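Local coordinates for lysosome-associated membrane glycoprotein 1 (Mus musculus, PDB 5GV0) that is a heavily glycosylated lysosomal membrane protein whose membrane-proximal luminal domain, the part described here, probably contributes to its assembly with other copies, at residues 15-20 with 142-147; 27-32 with 93-98. All coordinates share one frame; numbering follows the deposited sequence.

Contact 1: residues 15-20 with 142-147; sequences TCLLAS and VQAFKV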
ATOM      1  N   THR A  15      11.273  11.988  -8.746  1.00 15.38           N
ATOM      2  CA  THR A  15      10.091  11.304  -8.233  1.00 13.83           C
ATOM      3  C   THR A  15      10.024   9.858  -8.712  1.00 14.01           C
ATOM      4  O   THR A  15      10.138   9.587  -9.905  1.00 16.76           O
ATOM      5  CB  THR A  15       8.820  12.046  -8.650  1.00 14.56           C
ATOM      6  OG1 THR A  15       8.848  13.366  -8.100  1.00 18.03           O
ATOM      7  CG2 THR A  15       7.583  11.338  -8.136  1.00 14.82           C
ATOM      8  N   CYS A  16       9.854   8.927  -7.775  1.00 10.96           N
ATOM      9  CA  CYS A  16       9.751   7.518  -8.129  1.00 11.08           C
ATOM     10  C   CYS A  16       8.427   6.905  -7.682  1.00 11.16           C
ATOM     11  O   CYS A  16       8.159   5.747  -7.971  1.00 11.04           O
ATOM     12  CB  CYS A  16      10.911   6.719  -7.530  1.00 14.55           C
ATOM     13  SG  CYS A  16      10.843   6.517  -5.736  1.00 12.99           S
ATOM     14  N   LEU A  17       7.605   7.667  -6.968  1.00 10.91           N
ATOM     15  CA  LEU A  17       6.272   7.196  -6.620  1.00  9.59           C
ATOM     16  C   LEU A  17       5.331   8.372  -6.498  1.00 10.78           C
ATOM     17  O   LEU A  17       5.649   9.353  -5.823  1.00 11.48           O
ATOM     18  CB  LEU A  17       6.277   6.407  -5.304  1.00 11.83           C
ATOM     19  CG  LEU A  17       4.961   5.735  -4.894  1.00 12.03           C
ATOM     20  CD1 LEU A  17       4.680   4.467  -5.697  1.00 16.10           C
ATOM     21  CD2 LEU A  17       4.996   5.420  -3.410  1.00 20.20           C
ATOM     22  N   LEU A  18       4.199   8.279  -7.184  1.00 10.95           N
ATOM     23  CA  LEU A  18       3.078   9.181  -6.978  1.00 10.06           C
ATOM     24  C   LEU A  18       1.892   8.334  -6.604  1.00  9.13           C
ATOM     25  O   LEU A  18       1.664   7.284  -7.211  1.00 10.43           O
ATOM     26  CB  LEU A  18       2.759   9.984  -8.233  1.00 11.28           C
ATOM     27  CG  LEU A  18       3.775  11.019  -8.695  1.00 12.62           C
ATOM     28  CD1 LEU A  18       3.307  11.605 -10.004  1.00 16.84           C
ATOM     29  CD2 LEU A  18       3.926  12.107  -7.648  1.00 14.70           C
ATOM     30  N   ALA A  19       1.134   8.770  -5.610  1.00  9.46           N
ATOM     31  CA  ALA A  19      -0.063   8.031  -5.245  1.00  9.41           C
ATOM     32  C   ALA A  19      -1.126   8.949  -4.687  1.00 12.07           C
ATOM     33  O   ALA A  19      -0.841   9.903  -3.954  1.00 13.41           O
ATOM     34  CB  ALA A  19       0.262   6.945  -4.246  1.00 12.39           C
ATOM     35  N   SER A  20      -2.360   8.652  -5.063  1.00 10.81           N
ATOM     36  CA  SER A  20      -3.541   9.256  -4.473  1.00 11.00           C
ATOM     37  C   SER A  20      -4.451   8.101  -4.128  1.00 11.36           C
ATOM     38  O   SER A  20      -5.005   7.451  -5.023  1.00 13.16           O
ATOM     39  CB  SER A  20      -4.211  10.234  -5.436  1.00 14.09           C
ATOM     40  OG  SER A  20      -5.378  10.777  -4.850  1.00 19.25           O
ATOM     41  N   VAL A 142      -1.961   5.232  -8.748  1.00  9.14           N
ATOM     42  CA  VAL A 142      -0.596   5.027  -8.283  1.00  8.96           C
ATOM     43  C   VAL A 142       0.352   4.773  -9.450  1.00 10.29           C
ATOM     44  O   VAL A 142      -0.018   4.183 -10.471  1.00 10.82           O
ATOM     45  CB  VAL A 142      -0.528   3.868  -7.244  1.00  9.83           C
ATOM     46  CG1 VAL A 142      -0.890   2.532  -7.880  1.00 11.02           C
ATOM     47  CG2 VAL A 142       0.848   3.801  -6.591  1.00 12.58           C
ATOM     48  N   GLN A 143       1.578   5.254  -9.304  1.00  9.40           N
ATOM     49  CA  GLN A 143       2.597   5.068 -10.325  1.00  9.27           C
ATOM     50  C   GLN A 143       3.973   4.957  -9.677  1.00 10.29           C
ATOM     51  O   GLN A 143       4.349   5.814  -8.866  1.00 11.14           O
ATOM     52  CB  GLN A 143       2.553   6.224 -11.318  1.00  8.59           C
ATOM     53  CG  GLN A 143       3.518   6.079 -12.492  1.00 12.28           C
ATOM     54  CD  GLN A 143       3.260   7.131 -13.547  1.00  9.25           C
ATOM     55  OE1 GLN A 143       2.139   7.623 -13.679  1.00 11.27           O
ATOM     56  NE2 GLN A 143       4.299   7.497 -14.302  1.00 12.20           N
ATOM     57  N   ALA A 144       4.708   3.903 -10.022  1.00  9.16           N
ATOM     58  CA  ALA A 144       6.015   3.641  -9.441  1.00 10.12           C
ATOM     59  C   ALA A 144       7.096   3.554 -10.515  1.00 11.04           C
ATOM     60  O   ALA A 144       6.825   3.150 -11.655  1.00 12.43           O
ATOM     61  CB  ALA A 144       5.979   2.350  -8.617  1.00 11.91           C
ATOM     62  N   PHE A 145       8.300   3.959 -10.109  1.00 10.98           N
ATOM     63  CA  PHE A 145       9.550   3.902 -10.871  1.00 11.95           C
ATOM     64  C   PHE A 145       9.622   5.069 -11.852  1.00 13.72           C
ATOM     65  O   PHE A 145      10.069   6.146 -11.475  1.00 20.86           O
ATOM     66  CB  PHE A 145       9.727   2.531 -11.545  1.00 12.25           C
ATOM     67  CG  PHE A 145       9.914   1.411 -10.547  1.00 10.81           C
ATOM     68  CD1 PHE A 145      11.172   1.142 -10.026  1.00 10.56           C
ATOM     69  CD2 PHE A 145       8.831   0.678 -10.083  1.00 11.09           C
ATOM     70  CE1 PHE A 145      11.351   0.148  -9.080  1.00 12.13           C
ATOM     71  CE2 PHE A 145       9.002  -0.318  -9.132  1.00 13.30           C
ATOM     72  CZ  PHE A 145      10.268  -0.582  -8.630  1.00 12.92           C
ATOM     73  N   LYS A 146       9.176   4.885 -13.085  1.00 13.69           N
ATOM     74  CA  LYS A 146       9.251   5.964 -14.064  1.00 15.07           C
ATOM     75  C   LYS A 146       8.128   6.983 -13.861  1.00 14.31           C
ATOM     76  O   LYS A 146       6.948   6.639 -13.913  1.00 14.91           O
ATOM     77  CB  LYS A 146       9.199   5.396 -15.478  1.00 17.99           C
ATOM     78  CG  LYS A 146       9.399   6.421 -16.582  1.00 24.48           C
ATOM     79  CD  LYS A 146       9.651   5.708 -17.903  1.00 25.27           C
ATOM     80  CE  LYS A 146       9.827   6.694 -19.044  1.00 36.91           C
ATOM     81  NZ  LYS A 146       8.602   7.513 -19.254  1.00 36.84           N
ATOM     82  N   VAL A 147       8.508   8.234 -13.604  1.00 14.45           N
ATOM     83  CA  VAL A 147       7.564   9.340 -13.551  1.00 13.17           C
ATOM     84  C   VAL A 147       8.086  10.491 -14.416  1.00 16.56           C
ATOM     85  O   VAL A 147       9.228  10.929 -14.260  1.00 19.32           O
ATOM     86  CB  VAL A 147       7.334   9.836 -12.109  1.00 13.34           C
ATOM     87  CG1 VAL A 147       6.419  11.058 -12.103  1.00 14.01           C
ATOM     88  CG2 VAL A 147       6.746   8.716 -11.254  1.00 15.25           C
TER
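Leu18 and Gln143 face each other as an antiparallel hydrogen-bonded pair, joining strand 14-30 to strand 140-144. Leu18 N gives its hydrogen to Gln143 O (3.0 Å), and Gln143 N returns one to Leu18 O (2.9 Å). Beyond the Leu17-Ala144 pair, Phe145 N still bonds Cys16 O (2.8 Å) as the chain leaves the strand. On its other edge strand 14-30 is bonded to strand 5-11, and there Cys16 and Leu17 both face Val9 in a classic beta bulge. The buried Gln143 amide is used at both ends: NE2 donates in its own plane to Lys146 O (2.8 Å), while OE1 accepts from Gly153 N. Thr15 OG1 turns instead to Asp150 and Thr10. Leu17 chi2 (76°) brings CD1 to 3.8 Å from Ala144 CB, on the face that packs on Phe73 of the second sheet. On the opposite face Val147 CG1 meets Leu18 CD1 at 3.8 Å. The chemistry implies two strands joined by three backbone bonds, a turn at 145-147 braced by the Gln143 amide and tied to Gly153, and a disulfide from Cys16 to Cys53, in the loop after strand 48-52 of the other sheet.

Contact 2: residues 27-32 with 93-98; sequences ITYLKK and LPDALV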
ATOM      1  N   ILE A  27      -7.845  -6.351  10.064  1.00 13.16           N
ATOM      2  CA  ILE A  27      -7.067  -7.309  10.839  1.00 11.65           C
ATOM      3  C   ILE A  27      -7.934  -8.121  11.796  1.00 13.03           C
ATOM      4  O   ILE A  27      -8.762  -7.582  12.544  1.00 13.70           O
ATOM      5  CB  ILE A  27      -5.925  -6.608  11.620  1.00 12.65           C
ATOM      6  CG1 ILE A  27      -5.078  -7.649  12.349  1.00 19.40           C
ATOM      7  CG2 ILE A  27      -6.462  -5.539  12.573  1.00 15.51           C
ATOM      8  CD1 ILE A  27      -3.685  -7.178  12.661  1.00 32.39           C
ATOM      9  N   THR A  28      -7.754  -9.435  11.734  1.00 12.41           N
ATOM     10  CA  THR A  28      -8.413 -10.355  12.644  1.00 14.73           C
ATOM     11  C   THR A  28      -7.381 -10.844  13.648  1.00 16.87           C
ATOM     12  O   THR A  28      -6.307 -11.291  13.256  1.00 17.93           O
ATOM     13  CB  THR A  28      -9.030 -11.532  11.885  1.00 15.38           C
ATOM     14  OG1 THR A  28      -9.999 -11.038  10.950  1.00 18.07           O
ATOM     15  CG2 THR A  28      -9.703 -12.501  12.840  1.00 17.49           C
ATOM     16  N   TYR A  29      -7.688 -10.745  14.939  1.00 15.04           N
ATOM     17  CA  TYR A  29      -6.722 -11.144  15.953  1.00 13.63           C
ATOM     18  C   TYR A  29      -7.372 -11.625  17.245  1.00 16.25           C
ATOM     19  O   TYR A  29      -8.560 -11.419  17.477  1.00 17.19           O
ATOM     20  CB  TYR A  29      -5.761  -9.989  16.249  1.00 15.42           C
ATOM     21  CG  TYR A  29      -6.372  -8.780  16.929  1.00 18.31           C
ATOM     22  CD1 TYR A  29      -7.033  -7.798  16.196  1.00 15.40           C
ATOM     23  CD2 TYR A  29      -6.252  -8.599  18.303  1.00 20.67           C
ATOM     24  CE1 TYR A  29      -7.568  -6.683  16.815  1.00 15.44           C
ATOM     25  CE2 TYR A  29      -6.785  -7.488  18.929  1.00 17.62           C
ATOM     26  CZ  TYR A  29      -7.441  -6.534  18.180  1.00 17.55           C
ATOM     27  OH  TYR A  29      -7.973  -5.422  18.789  1.00 18.61           O
ATOM     28  N   LEU A  30      -6.563 -12.283  18.070  1.00 20.66           N
ATOM     29  CA  LEU A  30      -6.990 -12.784  19.371  1.00 21.05           C
ATOM     30  C   LEU A  30      -6.788 -11.739  20.452  1.00 24.47           C
ATOM     31  O   LEU A  30      -5.678 -11.241  20.637  1.00 21.82           O
ATOM     32  CB  LEU A  30      -6.211 -14.051  19.730  1.00 24.17           C
ATOM     33  CG  LEU A  30      -6.596 -15.343  19.014  1.00 31.37           C
ATOM     34  CD1 LEU A  30      -5.611 -16.454  19.345  1.00 44.32           C
ATOM     35  CD2 LEU A  30      -8.006 -15.746  19.402  1.00 36.96           C
ATOM     36  N   LYS A  31      -7.860 -11.414  21.167  1.00 25.27           N
ATOM     37  CA  LYS A  31      -7.783 -10.475  22.282  1.00 24.79           C
ATOM     38  C   LYS A  31      -7.254 -11.171  23.535  1.00 32.50           C
ATOM     39  O   LYS A  31      -7.104 -12.392  23.558  1.00 32.33           O
ATOM     40  CB  LYS A  31      -9.153  -9.855  22.560  1.00 28.18           C
ATOM     41  CG  LYS A  31      -9.753  -9.122  21.370  1.00 25.07           C
ATOM     42  CD  LYS A  31     -10.939  -8.263  21.781  1.00 27.05           C
ATOM     43  CE  LYS A  31     -12.058  -9.098  22.375  1.00 43.47           C
ATOM     44  NZ  LYS A  31     -13.141  -8.234  22.925  1.00 35.85           N
ATOM     45  N   LYS A  32      -6.967 -10.386  24.571  1.00 35.63           N
ATOM     46  CA  LYS A  32      -6.472 -10.931  25.833  1.00 37.87           C
ATOM     47  C   LYS A  32      -7.465 -11.902  26.456  1.00 39.69           C
ATOM     48  O   LYS A  32      -7.071 -12.879  27.090  1.00 44.36           O
ATOM     49  CB  LYS A  32      -6.170  -9.813  26.828  1.00 30.21           C
ATOM     50  CG  LYS A  32      -5.063  -8.871  26.403  1.00 33.86           C
ATOM     51  CD  LYS A  32      -4.666  -7.965  27.556  1.00 43.61           C
ATOM     52  CE  LYS A  32      -3.749  -6.856  27.089  1.00 41.47           C
ATOM     53  NZ  LYS A  32      -2.756  -7.343  26.092  1.00 39.71           N
ATOM     54  N   LEU A  93      -1.340  -3.537  19.349  1.00 19.25           N
ATOM     55  CA  LEU A  93      -2.752  -3.565  19.713  1.00 19.25           C
ATOM     56  C   LEU A  93      -2.868  -3.838  21.206  1.00 19.13           C
ATOM     57  O   LEU A  93      -2.675  -4.975  21.639  1.00 21.99           O
ATOM     58  CB  LEU A  93      -3.507  -4.632  18.922  1.00 21.92           C
ATOM     59  CG  LEU A  93      -3.636  -4.473  17.405  1.00 21.44           C
ATOM     60  CD1 LEU A  93      -4.151  -5.762  16.785  1.00 20.61           C
ATOM     61  CD2 LEU A  93      -4.558  -3.322  17.068  1.00 23.95           C
ATOM     62  N   PRO A  94      -3.182  -2.799  21.994  1.00 25.25           N
ATOM     63  CA  PRO A  94      -3.199  -2.896  23.456  1.00 23.84           C
ATOM     64  C   PRO A  94      -4.080  -4.024  24.000  1.00 23.48           C
ATOM     65  O   PRO A  94      -3.714  -4.607  25.017  1.00 24.78           O
ATOM     66  CB  PRO A  94      -3.740  -1.529  23.885  1.00 22.74           C
ATOM     67  CG  PRO A  94      -3.359  -0.617  22.780  1.00 31.84           C
ATOM     68  CD  PRO A  94      -3.513  -1.440  21.533  1.00 20.42           C
ATOM     69  N   ASP A  95      -5.186  -4.346  23.334  1.00 22.84           N
ATOM     70  CA  ASP A  95      -6.103  -5.359  23.855  1.00 22.54           C
ATOM     71  C   ASP A  95      -5.854  -6.750  23.274  1.00 21.46           C
ATOM     72  O   ASP A  95      -6.639  -7.669  23.504  1.00 25.98           O
ATOM     73  CB  ASP A  95      -7.560  -4.941  23.609  1.00 23.93           C
ATOM     74  CG  ASP A  95      -7.963  -5.006  22.144  1.00 29.65           C
ATOM     75  OD1 ASP A  95      -7.076  -4.997  21.260  1.00 24.54           O
ATOM     76  OD2 ASP A  95      -9.187  -5.049  21.879  1.00 24.93           O
ATOM     77  N   ALA A  96      -4.765  -6.907  22.527  1.00 21.20           N
ATOM     78  CA  ALA A  96      -4.445  -8.202  21.931  1.00 20.61           C
ATOM     79  C   ALA A  96      -3.680  -9.109  22.890  1.00 26.45           C
ATOM     80  O   ALA A  96      -2.964  -8.635  23.771  1.00 28.88           O
ATOM     81  CB  ALA A  96      -3.641  -8.013  20.649  1.00 21.81           C
ATOM     82  N   LEU A  97      -3.834 -10.417  22.703  1.00 24.61           N
ATOM     83  CA  LEU A  97      -3.053 -11.402  23.445  1.00 25.45           C
ATOM     84  C   LEU A  97      -1.564 -11.185  23.205  1.00 30.55           C
ATOM     85  O   LEU A  97      -0.758 -11.219  24.135  1.00 29.55           O
ATOM     86  CB  LEU A  97      -3.449 -12.821  23.039  1.00 25.49           C
ATOM     87  CG  LEU A  97      -2.853 -13.937  23.896  1.00 37.61           C
ATOM     88  CD1 LEU A  97      -3.393 -13.853  25.317  1.00 31.97           C
ATOM     89  CD2 LEU A  97      -3.137 -15.299  23.286  1.00 39.38           C
ATOM     90  N   VAL A  98      -1.208 -10.974  21.943  1.00 25.37           N
ATOM     91  CA  VAL A  98       0.142 -10.582  21.576  1.00 22.92           C
ATOM     92  C   VAL A  98       0.087  -9.144  21.072  1.00 26.45           C
ATOM     93  O   VAL A  98      -0.197  -8.905  19.899  1.00 23.97           O
ATOM     94  CB  VAL A  98       0.745 -11.503  20.499  1.00 26.52           C
ATOM     95  CG1 VAL A  98       2.184 -11.107  20.206  1.00 31.84           C
ATOM     96  CG2 VAL A  98       0.665 -12.958  20.942  1.00 35.93           C
TER
HETATM   97  O   HOH W   1      -3.055 -11.570  19.758  1.00 25.12           O
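A strand end meets a tight turn here: Tyr29, Leu30 and Lys32, at the end of strand 14-30 and just beyond it, pack and bond against Leu93, Asp95, Ala96 and Leu97 in the loop between strands 81-92 and 100-105. Leu93 drives its CD1 onto the Tyr29 ring tip to tip, 3.4 Å from the centroid and only 7° off the ring normal, a CH-pi contact over the centre of the face. At the ring edge the hydroxyl donates to Asp95 OD1 (2.7 Å), which receives it on its syn lone pair, the carboxylate plane turned 63° from the ring. Arg39 completes this group, its NE bonding Tyr29 OH and its NH1 forming a salt bridge with Asp95 OD2; the positive charge would be expected to favour an ionised carboxylate. Ala96 CB meets the CD2-CE2 side of the Tyr29 ring obliquely, 3.6 Å from each of these two atoms.

Leu93 to Ala96 form a type I beta turn, closed by Ala96 N on Leu93 O, at one end of the two-sheet beta-prism fold of LAMP luminal domains: strand 14-30 belongs to one sheet, the strands flanking the turn to the other. Backbone bonds then lace turn to strand end. Leu97 N bonds Leu30 O (2.9 Å), which also takes a hydrogen from a water that accepts from Val98 N. Lys32 N binds Asp95 O at 2.9 Å. The Lys32 side chain runs back beside the turn, CE close to Pro94 O, and bends at its last torsion (chi4 -40°), bringing NZ within 2.7 Å of Ala96 O in a hydrogen bond. Lys31 CD passes 3.7 Å from Asp95 OD2, while its ammonium makes a long, weak ion pair with Asp33.

Overall arrangement
Strand 14-30 supplies one segment to each contact: 15-20 near its start and 27-32 at its far end. The chain's centre falls between the two contacts, their own centres 35 Å apart and their nearest atoms about 21 Å apart, so they do not touch. In sequence, both segments of contact 2 fall between the two segments of contact 1. Contact 1 pairs neighbouring strands inside one sheet, whereas contact 2 joins that sheet to a loop of the other. No substrate pocket is involved; the glycans are attached to the protein itself. One sugar lies about 6 Å from the Cys16 side chain, while the Ile27 side chain is about 13 Å from a sugar.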